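Local coordinates for protein putative hexose oxidase (Nonomuraea sp. ATCC 39727, PDB 5AWV) that is a flavin-dependent hexose oxidase that binds FAD and the glycopeptide antibiotic teicoplanin, and probably oxidises a sugar of the antibiotic, at residues 430-435 against 440-445; 423-428 against 471-476. One frame throughout, in Å; residues are numbered along the deposited sequence.

Contact 1 of 2, residues 430-435 against 440-445. With T55 (8-methylnonanoic acid), chain Z.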
loop_
_atom_site.group_PDB
_atom_site.type_symbol
_atom_site.label_atom_id
_atom_site.label_comp_id
_atom_site.label_asym_id
_atom_site.label_seq_id
_atom_site.Cartn_x
_atom_site.Cartn_y
_atom_site.Cartn_z
ATOM N N THR A 430 -7.047 -5.040 15.876
ATOM C CA THR A 430 -8.437 -5.199 16.373
ATOM C C THR A 430 -9.356 -4.419 15.476
ATOM O O THR A 430 -8.980 -3.413 14.874
ATOM C CB THR A 430 -8.519 -4.740 17.883
ATOM O OG1 THR A 430 -9.839 -5.013 18.419
ATOM C CG2 THR A 430 -8.262 -3.231 18.035
ATOM N N GLY A 431 -10.592 -4.892 15.357
ATOM C CA GLY A 431 -11.631 -4.281 14.536
ATOM C C GLY A 431 -12.982 -4.341 15.297
ATOM O O GLY A 431 -13.194 -5.234 16.134
ATOM N N TRP A 432 -13.837 -3.359 15.057
ATOM C CA TRP A 432 -15.110 -3.301 15.790
ATOM C C TRP A 432 -16.230 -2.861 14.869
ATOM O O TRP A 432 -16.018 -2.059 13.945
ATOM C CB TRP A 432 -14.946 -2.439 17.037
ATOM C CG TRP A 432 -14.512 -1.071 16.762
ATOM C CD1 TRP A 432 -15.321 0.019 16.543
ATOM C CD2 TRP A 432 -13.169 -0.606 16.622
ATOM N NE1 TRP A 432 -14.554 1.111 16.264
ATOM C CE2 TRP A 432 -13.232 0.758 16.313
ATOM C CE3 TRP A 432 -11.913 -1.216 16.699
ATOM C CZ2 TRP A 432 -12.101 1.523 16.155
ATOM C CZ3 TRP A 432 -10.822 -0.476 16.470
ATOM C CH2 TRP A 432 -10.901 0.883 16.200
ATOM N N ALA A 433 -17.413 -3.449 15.081
ATOM C CA ALA A 433 -18.581 -3.202 14.186
ATOM C C ALA A 433 -19.322 -1.936 14.601
ATOM O O ALA A 433 -19.809 -1.223 13.756
ATOM C CB ALA A 433 -19.527 -4.396 14.200
ATOM N N ASN A 434 -19.368 -1.637 15.894
ATOM C CA ASN A 434 -20.068 -0.491 16.392
ATOM C C ASN A 434 -19.207 0.645 16.948
ATOM O O ASN A 434 -18.524 0.480 17.947
ATOM C CB ASN A 434 -21.001 -0.950 17.520
ATOM C CG ASN A 434 -22.061 0.060 17.799
ATOM O OD1 ASN A 434 -21.778 1.214 18.203
ATOM N ND2 ASN A 434 -23.293 -0.321 17.511
ATOM N N PRO A 435 -19.340 1.849 16.412
ATOM C CA PRO A 435 -18.522 2.978 16.910
ATOM C C PRO A 435 -18.519 3.250 18.417
ATOM O O PRO A 435 -17.512 3.737 18.998
ATOM C CB PRO A 435 -19.112 4.163 16.160
ATOM C CG PRO A 435 -19.491 3.545 14.874
ATOM C CD PRO A 435 -20.143 2.243 15.258
ATOM N N LYS A 440 -13.035 0.466 23.988
ATOM C CA LYS A 440 -12.744 -0.853 24.588
ATOM C C LYS A 440 -11.741 -1.686 23.684
ATOM O O LYS A 440 -10.837 -2.376 24.197
ATOM C CB LYS A 440 -14.050 -1.601 24.751
ATOM C CG LYS A 440 -13.947 -2.883 25.502
ATOM C CD LYS A 440 -15.316 -3.571 25.508
ATOM C CE LYS A 440 -15.255 -4.940 26.191
ATOM N NZ LYS A 440 -14.946 -4.920 27.655
ATOM N N HIS A 441 -11.917 -1.585 22.375
ATOM C CA HIS A 441 -10.998 -2.245 21.426
ATOM C C HIS A 441 -9.615 -1.577 21.376
ATOM O O HIS A 441 -8.616 -2.262 21.382
ATOM C CB HIS A 441 -11.560 -2.291 20.067
ATOM C CG HIS A 441 -12.762 -3.147 19.932
ATOM N ND1 HIS A 441 -13.967 -2.833 20.533
ATOM C CD2 HIS A 441 -12.956 -4.314 19.275
ATOM C CE1 HIS A 441 -14.850 -3.772 20.249
ATOM N NE2 HIS A 441 -14.267 -4.679 19.492
ATOM N N LEU A 442 -9.553 -0.246 21.351
ATOM C CA LEU A 442 -8.299 0.448 21.461
ATOM C C LEU A 442 -7.582 0.035 22.712
ATOM O O LEU A 442 -6.385 -0.184 22.700
ATOM C CB LEU A 442 -8.479 1.963 21.432
ATOM C CG LEU A 442 -9.011 2.559 20.093
ATOM C CD1 LEU A 442 -9.005 4.080 20.115
ATOM C CD2 LEU A 442 -8.244 2.104 18.862
ATOM N N THR A 443 -8.303 -0.036 23.818
ATOM C CA THR A 443 -7.696 -0.432 25.070
ATOM C C THR A 443 -7.015 -1.797 25.010
ATOM O O THR A 443 -5.901 -1.959 25.493
ATOM C CB THR A 443 -8.748 -0.380 26.226
ATOM O OG1 THR A 443 -9.119 1.001 26.435
ATOM C CG2 THR A 443 -8.160 -0.931 27.496
ATOM N N TRP A 444 -7.729 -2.740 24.437
ATOM C CA TRP A 444 -7.292 -4.123 24.329
ATOM C C TRP A 444 -6.017 -4.231 23.460
ATOM O O TRP A 444 -5.039 -4.812 23.832
ATOM C CB TRP A 444 -8.447 -4.938 23.767
ATOM C CG TRP A 444 -8.026 -6.365 23.642
ATOM C CD1 TRP A 444 -7.978 -7.279 24.636
ATOM C CD2 TRP A 444 -7.449 -7.004 22.466
ATOM N NE1 TRP A 444 -7.453 -8.485 24.170
ATOM C CE2 TRP A 444 -7.146 -8.357 22.836
ATOM C CE3 TRP A 444 -7.235 -6.594 21.136
ATOM C CZ2 TRP A 444 -6.533 -9.283 21.943
ATOM C CZ3 TRP A 444 -6.677 -7.532 20.216
ATOM C CH2 TRP A 444 -6.324 -8.860 20.639
ATOM N N VAL A 445 -6.035 -3.639 22.270
ATOM C CA VAL A 445 -4.857 -3.783 21.368
ATOM C C VAL A 445 -3.635 -3.052 21.929
ATOM O O VAL A 445 -2.488 -3.555 21.827
ATOM C CB VAL A 445 -5.262 -3.349 19.931
ATOM C CG1 VAL A 445 -5.267 -1.829 19.775
ATOM C CG2 VAL A 445 -4.371 -3.992 18.918
HETATM C CAD T55 Z . -14.668 -6.947 14.155
HETATM C CAE T55 Z . -15.230 -6.716 12.776
HETATM C CAG T55 Z . -14.274 -7.254 11.711
HETATM C CAH T55 Z . -12.986 -6.423 11.696
HETATM C CAI T55 Z . -11.930 -7.061 10.802
HETATM C CAJ T55 Z . -10.657 -6.210 10.777
HETATM C CAK T55 Z . -9.856 -6.601 9.557
HETATM C CAL T55 Z . -8.664 -5.660 9.315
HETATM C CAF T55 Z . -16.568 -7.417 12.693
HETATM C C T55 Z . -7.846 -6.223 8.143
HETATM O O T55 Z . -8.192 -7.244 7.508
#
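With chi1 at 58°, Trp-432 sets its CG between the backbone N and the carbonyl carbon, while His-441 turns its CG beside its own N, and the CB of the tryptophan settles over the imidazole. This is a CH-pi contact: Trp-432 CB stands 3.4 Å from the centroid of the His-441 ring and 8° off its normal. The indole and imidazole themselves meet obliquely, and farther along the indole Trp-432 CH2 rests 4.0 Å from Leu-442 CD2; the length of the indole lets this one residue touch both helix side chains. A histidine suits this buried place because both nitrogens are used: ND1 bonds to Asn-437 O and NE2 to Asp-394 N, which together fix the ring's rotation. At the ring's edge, near its plane, Thr-430 OG1 approaches His-441 CD2 to 3.3 Å, yet the hydroxyl spends its hydrogen bond on Tyr-395 O. The threonine's methyl branch serves packing instead, with Thr-430 CG2 3.6 Å from Val-445 CB. Gly-431, with no side chain, lets the acyl tail of the antibiotic come close: its CA lies 3.8 Å from T55 CAH. Strand 430-432 and helix 440-445 run almost exactly antiparallel (172°) with axes 8.4 Å apart, and Leu-442 and Val-445 extend the packing onto strand 363-371, beside which strand 424-432 lies.

Contact 2 of 2, residues 423-428 against 471-476. With N1L (2-amino-2-deoxy-beta-D-glucopyranuronic acid), chain B; FAD (flavin-adenine dinucleotide), chain M.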
loop_
_atom_site.group_PDB
_atom_site.type_symbol
_atom_site.label_atom_id
_atom_site.label_comp_id
_atom_site.label_asym_id
_atom_site.label_seq_id
_atom_site.Cartn_x
_atom_site.Cartn_y
_atom_site.Cartn_z
ATOM N N ILE A 423 13.054 -11.067 9.716
ATOM C CA ILE A 423 12.503 -12.363 9.292
ATOM C C ILE A 423 10.960 -12.335 9.272
ATOM O O ILE A 423 10.340 -13.121 8.540
ATOM C CB ILE A 423 13.009 -13.494 10.218
ATOM C CG1 ILE A 423 12.520 -13.358 11.697
ATOM C CG2 ILE A 423 14.501 -13.535 10.209
ATOM C CD1 ILE A 423 12.856 -14.578 12.624
ATOM N N LEU A 424 10.342 -11.463 10.077
ATOM C CA LEU A 424 8.855 -11.405 10.171
ATOM C C LEU A 424 8.420 -9.985 10.338
ATOM O O LEU A 424 9.127 -9.175 10.997
ATOM C CB LEU A 424 8.409 -12.211 11.412
ATOM C CG LEU A 424 8.626 -13.727 11.340
ATOM C CD1 LEU A 424 8.633 -14.348 12.746
ATOM C CD2 LEU A 424 7.546 -14.336 10.482
ATOM N N LYS A 425 7.220 -9.680 9.865
ATOM C CA LYS A 425 6.600 -8.491 10.279
ATOM C C LYS A 425 5.512 -8.965 11.229
ATOM O O LYS A 425 4.831 -9.991 10.974
ATOM C CB LYS A 425 6.012 -7.671 9.154
ATOM C CG LYS A 425 7.032 -7.258 8.024
ATOM C CD LYS A 425 6.587 -5.915 7.397
ATOM C CE LYS A 425 7.461 -5.662 6.136
ATOM N NZ LYS A 425 7.366 -4.248 5.725
ATOM N N VAL A 426 5.313 -8.239 12.279
ATOM C CA VAL A 426 4.217 -8.650 13.225
ATOM C C VAL A 426 3.181 -7.565 13.341
ATOM O O VAL A 426 3.521 -6.419 13.710
ATOM C CB VAL A 426 4.779 -9.210 14.582
ATOM C CG1 VAL A 426 5.718 -8.287 15.265
ATOM C CG2 VAL A 426 3.624 -9.466 15.601
ATOM N N ASN A 427 1.911 -7.926 13.173
ATOM C CA ASN A 427 0.832 -7.032 13.339
ATOM C C ASN A 427 -0.075 -7.418 14.508
ATOM O O ASN A 427 -0.310 -8.606 14.788
ATOM C CB ASN A 427 -0.013 -6.924 12.058
ATOM C CG ASN A 427 0.691 -6.112 10.961
ATOM O OD1 ASN A 427 1.733 -5.530 11.192
ATOM N ND2 ASN A 427 0.130 -6.103 9.790
ATOM N N TYR A 428 -0.542 -6.398 15.168
ATOM C CA TYR A 428 -1.446 -6.445 16.336
ATOM C C TYR A 428 -2.685 -5.692 15.972
ATOM O O TYR A 428 -2.684 -4.456 15.855
ATOM C CB TYR A 428 -0.702 -5.894 17.575
ATOM C CG TYR A 428 0.678 -6.501 17.854
ATOM C CD1 TYR A 428 1.810 -5.972 17.272
ATOM C CD2 TYR A 428 0.859 -7.611 18.698
ATOM C CE1 TYR A 428 3.057 -6.453 17.525
ATOM C CE2 TYR A 428 2.120 -8.110 18.942
ATOM C CZ TYR A 428 3.216 -7.531 18.353
ATOM O OH TYR A 428 4.458 -8.054 18.565
ATOM N N ILE A 471 6.505 1.919 7.948
ATOM C CA ILE A 471 5.717 3.188 7.698
ATOM C C ILE A 471 4.455 3.019 6.889
ATOM O O ILE A 471 3.593 3.808 7.033
ATOM C CB ILE A 471 6.641 4.313 7.074
ATOM C CG1 ILE A 471 6.012 5.705 7.131
ATOM C CG2 ILE A 471 6.974 4.012 5.656
ATOM C CD1 ILE A 471 5.842 6.257 8.548
ATOM N N ASN A 472 4.318 1.919 6.135
ATOM C CA ASN A 472 3.009 1.631 5.508
ATOM C C ASN A 472 1.951 1.080 6.410
ATOM O O ASN A 472 0.756 1.010 6.007
ATOM C CB ASN A 472 3.159 0.747 4.250
ATOM C CG ASN A 472 3.171 1.519 2.952
ATOM O OD1 ASN A 472 2.643 2.620 2.853
ATOM N ND2 ASN A 472 3.763 0.920 1.938
ATOM N N TYR A 473 2.380 0.727 7.624
ATOM C CA TYR A 473 1.458 0.467 8.748
ATOM C C TYR A 473 1.537 1.537 9.834
ATOM O O TYR A 473 1.873 1.268 11.019
ATOM C CB TYR A 473 1.834 -0.871 9.373
ATOM C CG TYR A 473 1.765 -2.085 8.540
ATOM C CD1 TYR A 473 1.036 -2.168 7.349
ATOM C CD2 TYR A 473 2.567 -3.207 8.927
ATOM C CE1 TYR A 473 1.044 -3.335 6.584
ATOM C CE2 TYR A 473 2.552 -4.411 8.182
ATOM C CZ TYR A 473 1.782 -4.491 7.021
ATOM O OH TYR A 473 1.807 -5.749 6.290
ATOM N N PRO A 474 1.291 2.773 9.436
ATOM C CA PRO A 474 1.473 3.864 10.398
ATOM C C PRO A 474 0.552 3.737 11.635
ATOM O O PRO A 474 -0.589 3.330 11.531
ATOM C CB PRO A 474 1.126 5.091 9.628
ATOM C CG PRO A 474 0.107 4.585 8.636
ATOM C CD PRO A 474 0.584 3.217 8.238
ATOM N N ASP A 475 1.095 4.133 12.743
ATOM C CA ASP A 475 0.417 4.086 14.066
ATOM C C ASP A 475 0.839 5.341 14.897
ATOM O O ASP A 475 1.951 5.386 15.406
ATOM C CB ASP A 475 0.882 2.862 14.771
ATOM C CG ASP A 475 0.306 2.734 16.212
ATOM O OD1 ASP A 475 -0.626 3.496 16.600
ATOM O OD2 ASP A 475 0.795 1.800 16.898
ATOM N N SER A 476 -0.065 6.337 14.974
ATOM C CA SER A 476 0.096 7.559 15.766
ATOM C C SER A 476 0.406 7.345 17.229
ATOM O O SER A 476 0.995 8.227 17.823
ATOM C CB SER A 476 -1.196 8.393 15.695
ATOM O OG SER A 476 -1.116 8.880 14.374
HETATM C C1 N1L B . -5.325 -6.489 6.015
HETATM C C2 N1L B . -5.432 -6.082 7.573
HETATM C C3 N1L B . -4.396 -5.019 7.988
HETATM C C4 N1L B . -3.029 -5.557 7.621
HETATM C C5 N1L B . -2.929 -5.671 6.076
HETATM C C6 N1L B . -1.515 -6.084 5.589
HETATM N N2 N1L B . -6.754 -5.593 7.959
HETATM O O3 N1L B . -4.414 -4.784 9.476
HETATM O O4 N1L B . -1.924 -4.695 8.201
HETATM O O5 N1L B . -3.875 -6.712 5.606
HETATM O O6B N1L B . -1.302 -7.488 5.497
HETATM O O6A N1L B . -0.552 -5.693 6.484
HETATM P PA FAD M . -3.981 6.481 0.753
HETATM O O1A FAD M . -4.815 6.431 2.016
HETATM O O2A FAD M . -4.541 6.973 -0.501
HETATM O O5B FAD M . -2.613 7.224 1.031
HETATM C C5B FAD M . -1.740 6.912 2.170
HETATM C C4B FAD M . -0.822 8.063 2.440
HETATM O O4B FAD M . 0.049 8.365 1.345
HETATM C C3B FAD M . -1.496 9.398 2.794
HETATM O O3B FAD M . -0.712 10.245 3.669
HETATM C C2B FAD M . -1.610 9.976 1.417
HETATM O O2B FAD M . -1.812 11.348 1.486
HETATM C C1B FAD M . -0.326 9.583 0.765
HETATM N N9A FAD M . -0.459 9.518 -0.671
HETATM C C8A FAD M . -1.327 8.840 -1.432
HETATM N N7A FAD M . -1.064 8.983 -2.750
HETATM C C5A FAD M . 0.011 9.752 -2.854
HETATM C C6A FAD M . 0.771 10.350 -3.972
HETATM N N6A FAD M . 0.375 10.084 -5.213
HETATM N N1A FAD M . 1.857 11.114 -3.648
HETATM C C2A FAD M . 2.198 11.373 -2.351
HETATM N N3A FAD M . 1.523 10.895 -1.269
HETATM C C4A FAD M . 0.414 10.136 -1.501
HETATM N N1 FAD M . 0.978 -2.948 2.816
HETATM C C2 FAD M . 1.925 -3.862 2.449
HETATM O O2 FAD M . 3.101 -3.478 2.260
HETATM N N3 FAD M . 1.638 -5.159 2.252
HETATM C C4 FAD M . 0.371 -5.622 2.274
HETATM O O4 FAD M . 0.110 -6.824 2.045
HETATM C C4X FAD M . -0.711 -4.692 2.624
HETATM N N5 FAD M . -2.035 -5.078 2.677
HETATM C C5X FAD M . -3.054 -4.194 2.906
HETATM C C6 FAD M . -4.383 -4.664 2.868
HETATM C C7 FAD M . -5.367 -3.700 3.218
HETATM C C7M FAD M . -6.851 -4.148 3.243
HETATM C C8 FAD M . -5.048 -2.248 3.515
HETATM C C8M FAD M . -6.132 -1.201 3.611
HETATM C C9 FAD M . -3.695 -1.845 3.464
HETATM C C9A FAD M . -2.709 -2.752 3.206
HETATM N N10 FAD M . -1.333 -2.395 3.174
HETATM C C10 FAD M . -0.333 -3.301 2.863
HETATM C "C1'" FAD M . -0.904 -0.997 3.505
HETATM C "C2'" FAD M . -0.719 -0.143 2.307
HETATM O "O2'" FAD M . 0.545 -0.483 1.770
HETATM C "C3'" FAD M . -0.673 1.237 2.847
HETATM O "O3'" FAD M . -1.922 1.426 3.516
HETATM C "C4'" FAD M . -0.506 2.263 1.693
HETATM O "O4'" FAD M . 0.011 3.462 2.277
HETATM C "C5'" FAD M . -1.862 2.545 1.096
HETATM O "O5'" FAD M . -1.732 3.395 -0.060
HETATM P P FAD M . -3.023 4.046 -0.671
HETATM O O1P FAD M . -2.683 4.782 -1.872
HETATM O O2P FAD M . -4.152 3.068 -0.840
HETATM O O3P FAD M . -3.486 4.933 0.581
#
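Tyr-473 reaches across to Asn-427 and Lys-425 of the strand, and the residue before it already holds the cofactor. Asn-472, with an acceptor and a donor on one amide, is apt for a crowded polar site: its OD1 accepts a hydrogen bond of 2.8 Å from FAD O4' on the ribityl chain, while its ND2 bonds to His-159 O and Tyr-470 OH. Next comes Tyr-473, whose CG is anti to its carbonyl carbon (chi1 -61°), which places the ring across the Asn-427 amide. That amide, short and flat enough to fit between ring and sugar, meets the ring at a steep angle, the two planes 74° apart, with Asn-427 CG 3.8 Å from Tyr-473 CE2. Lys-425 adds a looser apolar touch, its CD 4.4 Å from Tyr-473 CE2; the long methylene chain makes that touch while NZ goes on to Tyr-370 OH and a cation-pi contact with Tyr-470. A tyrosine suits this spot because its flat ring can wedge between strand, sugar and flavin while its hydroxyl hydrogen-bonds with Tyr-165 OH: Tyr-473 CE1 lies 3.8 Å from FAD N1, and N1L O4 sits over a face toward the rim. Its very short approach to the sugar's carboxylate is doubtful in the model. Two residues on, Asp-475 ties the loop to strand 363-371 through salt bridges with Lys-365 and Lys-367. Asn-427 and Tyr-473 line the sugar pocket, and Asn-472 holds the FAD ribityl chain, in a berberine-bridge-type flavoenzyme whose FAD is covalently held by His-91 and Cys-151. There N1L C6 lies 3.1 Å from FAD N5, a placing consistent with oxidation of that carbon at the flavin.

In the fold
Strand 424-432 serves both contacts, which lie 18 Å apart between centres. Along the chain the order is 423-428, 430-435, 440-445, 471-476, so contact 1 is nested inside the loop that contact 2 closes. The strand belongs to the antiparallel seven-stranded sheet, between strands 395-402 and 363-371. Contact 2 is centred about 8 Å from the centre of the chain, contact 1 about 21 Å. The earlier part of the strand borders the sugar, with segment 471-476 carrying the flavin contact, whereas its end packs on helix 438-452 and borders the acyl tail. The two contacts meet where Val-445 CG2 packs 3.5 Å from Tyr-428 O. One strand thereby lines successive parts of the teicoplanin-binding surface, from the sugar at the flavin to the acyl tail.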